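Local coordinates for protein yesU (Bacillus subtilis, PDB 1OQ1) that is of unknown function but folds as a galectin-like beta sandwich, consistent with the concanavalin-like clan to which its family belongs, at residues L80-A85 against M163-D168; G170-S175 against L182-D187. All blocks are in the same frame, centred on the assembly; numbering follows the deposited sequence.

Interaction 1 (L80-A85 against M163-D168)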
ATOM      1  N   LEU A  80       1.875  -0.524  -1.031  1.00  5.80           N
ATOM      2  CA  LEU A  80       0.649  -0.577  -0.252  1.00  5.15           C
ATOM      3  C   LEU A  80       0.056  -1.974  -0.330  1.00  6.30           C
ATOM      4  O   LEU A  80      -0.090  -2.527  -1.417  1.00  7.10           O
ATOM      5  CB  LEU A  80      -0.390   0.418  -0.780  1.00  5.46           C
ATOM      6  CG  LEU A  80      -1.582   0.565   0.173  1.00  7.43           C
ATOM      7  CD1 LEU A  80      -1.249   1.616   1.219  1.00  6.41           C
ATOM      8  CD2 LEU A  80      -2.831   0.965  -0.583  1.00  7.37           C
ATOM      9  N   PHE A  81      -0.258  -2.544   0.828  1.00  7.19           N
ATOM     10  CA  PHE A  81      -0.890  -3.855   0.901  1.00  6.77           C
ATOM     11  C   PHE A  81      -2.376  -3.575   1.143  1.00  6.54           C
ATOM     12  O   PHE A  81      -2.719  -2.651   1.883  1.00  6.98           O
ATOM     13  CB  PHE A  81      -0.347  -4.659   2.092  1.00  6.72           C
ATOM     14  CG  PHE A  81       0.930  -5.404   1.806  1.00  6.85           C
ATOM     15  CD1 PHE A  81       0.894  -6.711   1.325  1.00  7.18           C
ATOM     16  CD2 PHE A  81       2.168  -4.801   2.018  1.00  7.06           C
ATOM     17  CE1 PHE A  81       2.078  -7.409   1.062  1.00  6.87           C
ATOM     18  CE2 PHE A  81       3.354  -5.491   1.758  1.00  7.51           C
ATOM     19  CZ  PHE A  81       3.306  -6.797   1.280  1.00  6.52           C
ATOM     20  N   PHE A  82      -3.254  -4.341   0.502  1.00  5.05           N
ATOM     21  CA  PHE A  82      -4.695  -4.189   0.725  1.00  5.16           C
ATOM     22  C   PHE A  82      -5.426  -5.525   0.539  1.00  4.97           C
ATOM     23  O   PHE A  82      -4.883  -6.448  -0.059  1.00  5.04           O
ATOM     24  CB  PHE A  82      -5.291  -3.067  -0.158  1.00  5.10           C
ATOM     25  CG  PHE A  82      -5.005  -3.193  -1.632  1.00  4.38           C
ATOM     26  CD1 PHE A  82      -6.036  -3.474  -2.527  1.00  4.98           C
ATOM     27  CD2 PHE A  82      -3.733  -2.939  -2.139  1.00  4.51           C
ATOM     28  CE1 PHE A  82      -5.810  -3.492  -3.905  1.00  4.13           C
ATOM     29  CE2 PHE A  82      -3.491  -2.955  -3.520  1.00  6.01           C
ATOM     30  CZ  PHE A  82      -4.533  -3.230  -4.402  1.00  5.84           C
ATOM     31  N   ALA A  83      -6.645  -5.632   1.066  1.00  5.50           N
ATOM     32  CA  ALA A  83      -7.415  -6.881   0.987  1.00  6.03           C
ATOM     33  C   ALA A  83      -6.577  -8.014   1.593  1.00  6.61           C
ATOM     34  O   ALA A  83      -6.586  -9.150   1.106  1.00  6.88           O
ATOM     35  CB  ALA A  83      -7.772  -7.209  -0.472  1.00  4.68           C
ATOM     36  N   ALA A  84      -5.862  -7.696   2.667  1.00  6.31           N
ATOM     37  CA  ALA A  84      -4.992  -8.666   3.329  1.00  5.70           C
ATOM     38  C   ALA A  84      -5.693  -9.437   4.445  1.00  7.36           C
ATOM     39  O   ALA A  84      -6.324  -8.843   5.322  1.00  8.55           O
ATOM     40  CB  ALA A  84      -3.759  -7.956   3.877  1.00  5.59           C
ATOM     41  N   ALA A  85      -5.576 -10.763   4.399  1.00  7.56           N
ATOM     42  CA  ALA A  85      -6.176 -11.631   5.406  1.00  8.66           C
ATOM     43  C   ALA A  85      -5.516 -13.006   5.353  1.00 10.04           C
ATOM     44  O   ALA A  85      -4.757 -13.303   4.434  1.00  9.70           O
ATOM     45  CB  ALA A  85      -7.674 -11.762   5.163  1.00  7.85           C
HETATM   46  N   MSE A 163      -2.594  10.192  -3.973  1.00  4.75           N
HETATM   47  CA  MSE A 163      -2.689   8.787  -4.369  1.00  4.79           C
HETATM   48  C   MSE A 163      -4.124   8.291  -4.218  1.00  3.99           C
HETATM   49  O   MSE A 163      -4.773   8.578  -3.218  1.00  5.59           O
HETATM   50  CB  MSE A 163      -1.766   7.957  -3.481  1.00  5.73           C
HETATM   51  CG  MSE A 163      -0.494   8.688  -3.091  1.00  9.46           C
HETATM   52 SE   MSE A 163       0.726   8.980  -4.561  0.85 13.38          SE
HETATM   53  CE  MSE A 163      -0.036  10.480  -5.464  1.00 22.59           C
ATOM     54  N   LYS A 164      -4.612   7.541  -5.205  1.00  5.07           N
ATOM     55  CA  LYS A 164      -5.978   7.019  -5.153  1.00  4.85           C
ATOM     56  C   LYS A 164      -6.034   5.609  -5.721  1.00  5.50           C
ATOM     57  O   LYS A 164      -5.583   5.357  -6.835  1.00  4.92           O
ATOM     58  CB  LYS A 164      -6.939   7.927  -5.933  1.00  6.81           C
ATOM     59  CG  LYS A 164      -8.395   7.453  -5.878  1.00  7.94           C
ATOM     60  CD  LYS A 164      -9.356   8.392  -6.605  1.00 11.49           C
ATOM     61  CE  LYS A 164      -9.522   9.713  -5.868  1.00 13.84           C
ATOM     62  NZ  LYS A 164     -10.521  10.605  -6.536  1.00 14.01           N
ATOM     63  N   LEU A 165      -6.599   4.699  -4.937  1.00  4.35           N
ATOM     64  CA  LEU A 165      -6.708   3.299  -5.307  1.00  6.46           C
ATOM     65  C   LEU A 165      -8.150   2.808  -5.229  1.00  5.03           C
ATOM     66  O   LEU A 165      -8.822   3.028  -4.224  1.00  7.21           O
ATOM     67  CB  LEU A 165      -5.848   2.465  -4.352  1.00  5.90           C
ATOM     68  CG  LEU A 165      -5.850   0.949  -4.556  1.00  7.46           C
ATOM     69  CD1 LEU A 165      -5.038   0.609  -5.793  1.00  9.27           C
ATOM     70  CD2 LEU A 165      -5.257   0.264  -3.334  1.00 10.13           C
ATOM     71  N   ILE A 166      -8.621   2.149  -6.285  1.00  5.67           N
ATOM     72  CA  ILE A 166      -9.974   1.596  -6.301  1.00  6.03           C
ATOM     73  C   ILE A 166      -9.883   0.073  -6.226  1.00  6.01           C
ATOM     74  O   ILE A 166      -9.103  -0.540  -6.953  1.00  6.79           O
ATOM     75  CB  ILE A 166     -10.741   1.948  -7.604  1.00  4.79           C
ATOM     76  CG1 ILE A 166     -10.894   3.465  -7.734  1.00  7.59           C
ATOM     77  CG2 ILE A 166     -12.124   1.279  -7.595  1.00  7.23           C
ATOM     78  CD1 ILE A 166     -11.490   3.887  -9.062  1.00  7.10           C
ATOM     79  N   LYS A 167     -10.679  -0.523  -5.340  1.00  5.50           N
ATOM     80  CA  LYS A 167     -10.729  -1.975  -5.168  1.00  5.90           C
ATOM     81  C   LYS A 167     -12.200  -2.375  -5.133  1.00  6.13           C
ATOM     82  O   LYS A 167     -12.926  -2.033  -4.197  1.00  6.51           O
ATOM     83  CB  LYS A 167     -10.042  -2.384  -3.861  1.00  6.17           C
ATOM     84  CG  LYS A 167     -10.273  -3.838  -3.450  1.00  6.91           C
ATOM     85  CD  LYS A 167      -9.651  -4.804  -4.440  1.00  6.51           C
ATOM     86  CE  LYS A 167      -9.857  -6.249  -4.003  1.00  6.35           C
ATOM     87  NZ  LYS A 167     -11.294  -6.642  -4.003  1.00  6.08           N
ATOM     88  N   ASP A 168     -12.636  -3.100  -6.156  1.00  6.68           N
ATOM     89  CA  ASP A 168     -14.031  -3.508  -6.246  1.00  6.91           C
ATOM     90  C   ASP A 168     -14.080  -4.895  -6.864  1.00  5.96           C
ATOM     91  O   ASP A 168     -14.096  -5.050  -8.091  1.00  5.12           O
ATOM     92  CB  ASP A 168     -14.798  -2.493  -7.102  1.00  8.40           C
ATOM     93  CG  ASP A 168     -16.278  -2.796  -7.181  1.00 11.99           C
ATOM     94  OD1 ASP A 168     -16.767  -3.601  -6.362  1.00 12.44           O
ATOM     95  OD2 ASP A 168     -16.955  -2.216  -8.057  1.00 13.01           O
TER

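Interaction 2 (G170-S175 against L182-D187)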
ATOM      1  N   GLY A 170     -13.024  -8.007  -8.501  1.00  7.02           N
ATOM      2  CA  GLY A 170     -11.850  -8.248  -9.328  1.00  8.14           C
ATOM      3  C   GLY A 170     -11.147  -7.014  -9.877  1.00  7.35           C
ATOM      4  O   GLY A 170     -10.006  -7.097 -10.345  1.00  7.11           O
ATOM      5  N   TYR A 171     -11.805  -5.864  -9.805  1.00  5.94           N
ATOM      6  CA  TYR A 171     -11.245  -4.625 -10.353  1.00  4.87           C
ATOM      7  C   TYR A 171     -10.340  -3.800  -9.435  1.00  5.50           C
ATOM      8  O   TYR A 171     -10.673  -3.551  -8.278  1.00  6.44           O
ATOM      9  CB  TYR A 171     -12.390  -3.727 -10.839  1.00  6.30           C
ATOM     10  CG  TYR A 171     -11.934  -2.493 -11.585  1.00  5.08           C
ATOM     11  CD1 TYR A 171     -11.298  -2.602 -12.820  1.00  5.81           C
ATOM     12  CD2 TYR A 171     -12.136  -1.218 -11.058  1.00  5.76           C
ATOM     13  CE1 TYR A 171     -10.876  -1.471 -13.516  1.00  8.06           C
ATOM     14  CE2 TYR A 171     -11.713  -0.076 -11.750  1.00  7.57           C
ATOM     15  CZ  TYR A 171     -11.086  -0.218 -12.979  1.00  7.73           C
ATOM     16  OH  TYR A 171     -10.678   0.893 -13.685  1.00  9.78           O
ATOM     17  N   VAL A 172      -9.197  -3.376  -9.976  1.00  4.67           N
ATOM     18  CA  VAL A 172      -8.236  -2.527  -9.264  1.00  4.41           C
ATOM     19  C   VAL A 172      -7.794  -1.407 -10.209  1.00  5.28           C
ATOM     20  O   VAL A 172      -7.484  -1.660 -11.376  1.00  5.98           O
ATOM     21  CB  VAL A 172      -6.967  -3.303  -8.838  1.00  4.76           C
ATOM     22  CG1 VAL A 172      -5.970  -2.351  -8.169  1.00  4.48           C
ATOM     23  CG2 VAL A 172      -7.341  -4.431  -7.879  1.00  6.47           C
ATOM     24  N   HIS A 173      -7.774  -0.175  -9.709  1.00  4.99           N
ATOM     25  CA  HIS A 173      -7.343   0.977 -10.502  1.00  5.32           C
ATOM     26  C   HIS A 173      -6.503   1.877  -9.603  1.00  5.51           C
ATOM     27  O   HIS A 173      -6.843   2.090  -8.442  1.00  5.69           O
ATOM     28  CB  HIS A 173      -8.552   1.749 -11.042  1.00  4.69           C
ATOM     29  CG  HIS A 173      -8.192   2.898 -11.933  1.00  4.70           C
ATOM     30  ND1 HIS A 173      -7.746   4.107 -11.446  1.00  7.48           N
ATOM     31  CD2 HIS A 173      -8.243   3.033 -13.280  1.00  8.18           C
ATOM     32  CE1 HIS A 173      -7.544   4.939 -12.452  1.00  9.78           C
ATOM     33  NE2 HIS A 173      -7.839   4.312 -13.576  1.00  9.06           N
ATOM     34  N   PHE A 174      -5.410   2.397 -10.148  1.00  3.44           N
ATOM     35  CA  PHE A 174      -4.496   3.243  -9.394  1.00  3.82           C
ATOM     36  C   PHE A 174      -4.161   4.517 -10.162  1.00  3.63           C
ATOM     37  O   PHE A 174      -3.855   4.467 -11.351  1.00  3.67           O
ATOM     38  CB  PHE A 174      -3.215   2.440  -9.116  1.00  4.90           C
ATOM     39  CG  PHE A 174      -2.176   3.177  -8.320  1.00  4.77           C
ATOM     40  CD1 PHE A 174      -2.488   3.755  -7.097  1.00  7.89           C
ATOM     41  CD2 PHE A 174      -0.859   3.226  -8.769  1.00  5.86           C
ATOM     42  CE1 PHE A 174      -1.497   4.369  -6.325  1.00  7.87           C
ATOM     43  CE2 PHE A 174       0.140   3.837  -8.006  1.00  7.37           C
ATOM     44  CZ  PHE A 174      -0.180   4.406  -6.785  1.00  7.33           C
ATOM     45  N   SER A 175      -4.215   5.652  -9.473  1.00  3.82           N
ATOM     46  CA  SER A 175      -3.894   6.932 -10.093  1.00  5.51           C
ATOM     47  C   SER A 175      -3.073   7.793  -9.145  1.00  5.26           C
ATOM     48  O   SER A 175      -3.107   7.597  -7.931  1.00  4.59           O
ATOM     49  CB  SER A 175      -5.175   7.677 -10.488  1.00  6.46           C
ATOM     50  OG  SER A 175      -5.929   8.056  -9.350  1.00 10.51           O
ATOM     51  N   LEU A 182      -2.278   2.423 -13.587  1.00  4.69           N
ATOM     52  CA  LEU A 182      -2.496   1.046 -14.009  1.00  4.67           C
ATOM     53  C   LEU A 182      -3.887   0.601 -13.589  1.00  5.53           C
ATOM     54  O   LEU A 182      -4.508   1.223 -12.728  1.00  5.43           O
ATOM     55  CB  LEU A 182      -1.437   0.112 -13.394  1.00  5.07           C
ATOM     56  CG  LEU A 182      -1.335  -0.061 -11.870  1.00  5.84           C
ATOM     57  CD1 LEU A 182      -2.478  -0.927 -11.347  1.00  5.19           C
ATOM     58  CD2 LEU A 182      -0.008  -0.719 -11.532  1.00  6.04           C
ATOM     59  N   GLU A 183      -4.383  -0.461 -14.212  1.00  5.96           N
ATOM     60  CA  GLU A 183      -5.689  -0.998 -13.860  1.00  7.83           C
ATOM     61  C   GLU A 183      -5.673  -2.497 -14.137  1.00  8.18           C
ATOM     62  O   GLU A 183      -4.898  -2.972 -14.968  1.00  8.19           O
ATOM     63  CB  GLU A 183      -6.811  -0.291 -14.632  1.00 13.29           C
ATOM     64  CG  GLU A 183      -7.049  -0.742 -16.054  1.00 17.89           C
ATOM     65  CD  GLU A 183      -8.275  -0.067 -16.655  1.00 23.62           C
ATOM     66  OE1 GLU A 183      -8.733  -0.497 -17.735  1.00 29.16           O
ATOM     67  OE2 GLU A 183      -8.780   0.900 -16.049  1.00 26.11           O
ATOM     68  N   TRP A 184      -6.519  -3.244 -13.438  1.00  6.41           N
ATOM     69  CA  TRP A 184      -6.527  -4.690 -13.591  1.00  7.38           C
ATOM     70  C   TRP A 184      -7.877  -5.296 -13.259  1.00  7.11           C
ATOM     71  O   TRP A 184      -8.602  -4.788 -12.406  1.00  7.88           O
ATOM     72  CB  TRP A 184      -5.464  -5.282 -12.663  1.00  9.15           C
ATOM     73  CG  TRP A 184      -5.360  -6.774 -12.668  1.00  9.21           C
ATOM     74  CD1 TRP A 184      -5.061  -7.573 -13.734  1.00  9.98           C
ATOM     75  CD2 TRP A 184      -5.464  -7.641 -11.533  1.00 12.78           C
ATOM     76  NE1 TRP A 184      -4.965  -8.881 -13.333  1.00 12.19           N
ATOM     77  CE2 TRP A 184      -5.206  -8.952 -11.987  1.00 11.84           C
ATOM     78  CE3 TRP A 184      -5.746  -7.436 -10.175  1.00 14.15           C
ATOM     79  CZ2 TRP A 184      -5.217 -10.059 -11.130  1.00 15.74           C
ATOM     80  CZ3 TRP A 184      -5.757  -8.539  -9.322  1.00 15.94           C
ATOM     81  CH2 TRP A 184      -5.492  -9.831  -9.804  1.00 15.13           C
HETATM   82  N   MSE A 185      -8.220  -6.376 -13.951  1.00  7.27           N
HETATM   83  CA  MSE A 185      -9.474  -7.074 -13.683  1.00  6.88           C
HETATM   84  C   MSE A 185      -9.145  -8.542 -13.469  1.00  7.79           C
HETATM   85  O   MSE A 185      -8.848  -9.267 -14.423  1.00  7.82           O
HETATM   86  CB  MSE A 185     -10.458  -6.930 -14.850  1.00 10.33           C
HETATM   87  CG  MSE A 185     -11.786  -7.667 -14.641  1.00 13.58           C
HETATM   88 SE   MSE A 185     -12.837  -7.022 -13.129  0.95 22.68          SE
HETATM   89  CE  MSE A 185     -13.665  -5.495 -13.974  1.00 18.85           C
ATOM     90  N   ASP A 186      -9.181  -8.961 -12.209  1.00  7.49           N
ATOM     91  CA  ASP A 186      -8.904 -10.338 -11.819  1.00  7.59           C
ATOM     92  C   ASP A 186     -10.092 -11.180 -12.273  1.00  8.32           C
ATOM     93  O   ASP A 186     -11.225 -10.882 -11.902  1.00  9.09           O
ATOM     94  CB  ASP A 186      -8.772 -10.418 -10.293  1.00  6.71           C
ATOM     95  CG  ASP A 186      -8.278 -11.772  -9.810  1.00  8.67           C
ATOM     96  OD1 ASP A 186      -8.193 -12.712 -10.626  1.00  9.61           O
ATOM     97  OD2 ASP A 186      -7.977 -11.892  -8.605  1.00  9.92           O
ATOM     98  N   ASP A 187      -9.844 -12.221 -13.068  1.00  9.90           N
ATOM     99  CA  ASP A 187     -10.938 -13.071 -13.541  1.00 11.28           C
ATOM    100  C   ASP A 187     -11.306 -14.134 -12.513  1.00 10.85           C
ATOM    101  O   ASP A 187     -12.312 -14.824 -12.663  1.00 10.97           O
ATOM    102  CB  ASP A 187     -10.592 -13.743 -14.878  1.00 14.31           C
ATOM    103  CG  ASP A 187      -9.355 -14.617 -14.801  1.00 15.30           C
ATOM    104  OD1 ASP A 187      -9.024 -15.107 -13.704  1.00 16.74           O
ATOM    105  OD2 ASP A 187      -8.718 -14.829 -15.855  1.00 20.29           O
TER

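Interaction 1 (L80-A85 against M163-D168)
Leu165 sets its CD2 methyl on the face of the Phe82 ring, 3.5 Å from the ring centroid and only 5° off the ring normal, a CH-pi contact with the methyl over the middle of the ring. The two side chains reach toward each other tip to tip, and CD2 lies almost equally far from all six ring carbons. CG of Phe82 sits between the backbone N and the carbonyl carbon (chi1 54°), in a ring that lies with its face against Leu165. The same methyl also meets Leu80, whose CD2 comes within 3.7 Å of Leu165 CD2, so one branch of Leu165 serves both residues. Lys167 works by its aliphatic chain. Bent at chi2, it passes CD by the edge of the Phe82 ring, 4.1 Å from CE1, and its CE lies 4.2 Å from Ala83 CB. The axes of 80-82 and 163-168, 10.6 Å apart and inclined at 22°, belong to the two facing sheets of the sandwich, and Ala83 lies at a G1 beta bulge where its strand turns a corner. Across the segments the contact is therefore apolar and dispersive, made through side chains alone, while the ammonium of the buried Lys167 is met by a salt bridge to Asp61 and by the carbonyls of Leu195 and Lys169.

Interaction 2 (G170-S175 against L182-D187)
Val172 and Trp184 pair by two backbone hydrogen bonds, Val172 N to Trp184 O (2.9 Å) and Trp184 N to Val172 O (2.8 Å). Phe174 N gives a further bond to Leu182 O; the return bond, from Leu182 N to Phe174 O, is weak at 3.4 Å. Beyond the last pair, Asp186 N donates to Gly170 O (2.8 Å) in a nearly straight bond, 173° at the hydrogen, although the donor stands above the carbonyl plane. Polar side chains gather on the face bearing Tyr171, His173 and Glu183. There Tyr171 OH lies 3.0 Å from Glu183 OE2, which sits in the plane of the phenol ring, the carboxylate turned 75° against it. OE2 also lies at the His173 edge, 3.5 Å from CD2; the stronger polar partner of both residues is Asn2, whose OD1 accepts from His173 NE2 and whose backbone N donates to Glu183 OE2. Apolar contacts are spread over both faces: the bent Met185 chain crosses Tyr171 at about a right angle, bringing CE to 3.8 Å from Tyr171 CB, whereas on the other face Val172 CG2 meets the edge of the Trp184 indole at CE3 (4.1 Å). This second face looks into the sandwich: Val172, Phe174 and Trp184 pack on strands 112-122 and 132-138 of the facing sheet, and strand 161-168 flanks 171-176 on its other edge.

How the interactions relate
From the N terminus, strand 76-86 of one sheet supplies the first half of interaction 1, segment 80-85; after 77 intervening residues, segment 163-168, on strand 161-168 of the facing sheet, closes that long loop. Interaction 2 opens just afterwards and closes locally, as the hairpin of strands 171-176 and 179-185. The two contacts thus follow in series, neither nesting nor crossing. Their centres are about 10 Å apart, and they join where strands 161-168 and 171-176 lie side by side: Ile166 N is 2.8 Å from His173 O, a probable hydrogen bond. Interaction 1 holds sheet to sheet, interaction 2 strand to strand within one sheet, and Val172 touches both Phe82 and Leu165.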